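Local coordinates for protein acylphosphatase (Coxiella burnetii, PDB 3TRG) that catalyses the hydrolysis of acyl phosphates to a carboxylate and inorganic phosphate, at residues S19-V22 against Q23-F27. Sequence-based numbering, arbitrary orientation. Where two conformers were deposited one is given.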
loop_
_atom_site.group_PDB
_atom_site.type_symbol
_atom_site.label_atom_id
_atom_site.label_comp_id
_atom_site.label_asym_id
_atom_site.label_seq_id
_atom_site.Cartn_x
_atom_site.Cartn_y
_atom_site.Cartn_z
ATOM N N SER A 19 4.721 -0.643 -10.547
ATOM C CA SER A 19 4.693 -0.515 -11.997
ATOM C C SER A 19 4.256 -1.807 -12.672
ATOM O O SER A 19 4.347 -2.888 -12.088
ATOM C CB SER A 19 6.067 -0.099 -12.525
ATOM O OG SER A 19 7.023 -1.129 -12.330
ATOM N N GLY A 20 3.794 -1.680 -13.912
ATOM C CA GLY A 20 3.395 -2.827 -14.706
ATOM C C GLY A 20 2.030 -2.634 -15.331
ATOM O O GLY A 20 1.602 -1.507 -15.590
ATOM N N LYS A 21 1.353 -3.745 -15.588
ATOM C CA LYS A 21 -0.037 -3.719 -16.002
ATOM C C LYS A 21 -0.866 -3.539 -14.740
ATOM O O LYS A 21 -1.161 -4.505 -14.034
ATOM C CB LYS A 21 -0.398 -5.026 -16.714
ATOM C CG LYS A 21 -1.884 -5.367 -16.720
ATOM C CD LYS A 21 -2.705 -4.339 -17.475
ATOM C CE LYS A 21 -4.175 -4.737 -17.496
ATOM N NZ LYS A 21 -5.009 -3.751 -18.237
ATOM N N VAL A 22 -1.211 -2.289 -14.443
ATOM C CA VAL A 22 -1.884 -1.967 -13.188
ATOM C C VAL A 22 -3.169 -1.171 -13.399
ATOM O O VAL A 22 -3.791 -0.729 -12.436
ATOM C CB VAL A 22 -0.960 -1.183 -12.226
ATOM C CG1 VAL A 22 0.271 -2.009 -11.875
ATOM C CG2 VAL A 22 -0.561 0.168 -12.830
ATOM N N GLN A 23 -3.554 -0.981 -14.659
ATOM C CA GLN A 23 -4.799 -0.286 -14.979
ATOM C C GLN A 23 -5.887 -1.260 -15.417
ATOM O O GLN A 23 -5.599 -2.309 -15.996
ATOM C CB GLN A 23 -4.573 0.770 -16.069
ATOM C CG GLN A 23 -4.082 2.117 -15.550
ATOM C CD GLN A 23 -2.594 2.130 -15.247
ATOM O OE1 GLN A 23 -1.826 1.343 -15.806
ATOM N NE2 GLN A 23 -2.180 3.032 -14.360
ATOM N N GLY A 24 -7.135 -0.909 -15.129
ATOM C CA GLY A 24 -8.274 -1.711 -15.537
ATOM C C GLY A 24 -8.387 -3.042 -14.819
ATOM O O GLY A 24 -8.989 -3.981 -15.337
ATOM N N VAL A 25 -7.816 -3.122 -13.622
ATOM C CA VAL A 25 -7.864 -4.348 -12.827
ATOM C C VAL A 25 -8.243 -4.045 -11.377
ATOM O O VAL A 25 -7.955 -4.823 -10.467
ATOM C CB VAL A 25 -6.525 -5.130 -12.877
ATOM C CG1 VAL A 25 -6.238 -5.602 -14.303
ATOM C CG2 VAL A 25 -5.369 -4.280 -12.344
ATOM N N PHE A 26 -8.902 -2.911 -11.170
ATOM C CA PHE A 26 -9.358 -2.536 -9.838
ATOM C C PHE A 26 -8.202 -2.556 -8.838
ATOM O O PHE A 26 -8.356 -2.998 -7.699
ATOM C CB PHE A 26 -10.479 -3.473 -9.374
ATOM C CG PHE A 26 -11.728 -3.393 -10.213
ATOM C CD1 PHE A 26 -12.507 -2.250 -10.210
ATOM C CD2 PHE A 26 -12.130 -4.468 -10.990
ATOM C CE1 PHE A 26 -13.665 -2.176 -10.978
ATOM C CE2 PHE A 26 -13.280 -4.400 -11.756
ATOM C CZ PHE A 26 -14.048 -3.256 -11.750
ATOM N N PHE A 27 -7.041 -2.067 -9.259
ATOM C CA PHE A 27 -5.869 -2.111 -8.386
ATOM C C PHE A 27 -6.040 -1.293 -7.099
ATOM O O PHE A 27 -5.717 -1.779 -6.009
ATOM C CB PHE A 27 -4.596 -1.701 -9.135
ATOM C CG PHE A 27 -3.360 -2.382 -8.622
ATOM C CD1 PHE A 27 -2.855 -2.065 -7.375
ATOM C CD2 PHE A 27 -2.717 -3.352 -9.379
ATOM C CE1 PHE A 27 -1.723 -2.701 -6.884
ATOM C CE2 PHE A 27 -1.586 -3.991 -8.895
ATOM C CZ PHE A 27 -1.088 -3.666 -7.650
HETATM O O HOH W 1 -6.548 -1.054 -11.912
#
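With CG swung to the far side from the backbone N (chi1 157°) and a bend at chi2 (63°), the side chain of K21 runs forward beside the turn and delivers NZ to the carbonyl O of Q23 at 2.7 Å, the donor tilted 28° from the carbonyl plane. K21 CE passes CG1 of V25 at 3.9 Å. Q23 bends at its own chi2, which folds the amide back against V22: Q23 OE1 lies 3.4 Å from V22 CG2, while NE2 donates a hydrogen bond to the backbone O of G50. V22 CB approaches the F27 ring obliquely, 4.0 Å from CD2, with CG1 near CE2. This loop, joining strand 11-19 to helix 27-37 in the acylphosphatase fold, matches in sequence and position the loop that cradles the phosphate in acylphosphatases, and probably does so here; it leads into R28, a predicted active-site residue. One water occupies the loop's concave side, donating to V22 O (2.8 Å) and accepting from V25 N (3.0 Å) and F27 N (2.9 Å), linking the middle of the loop to the first residue of the helix. V22 O also accepts from ND2 of N46, the other predicted active-site residue, consistent with the loop positioning that amide.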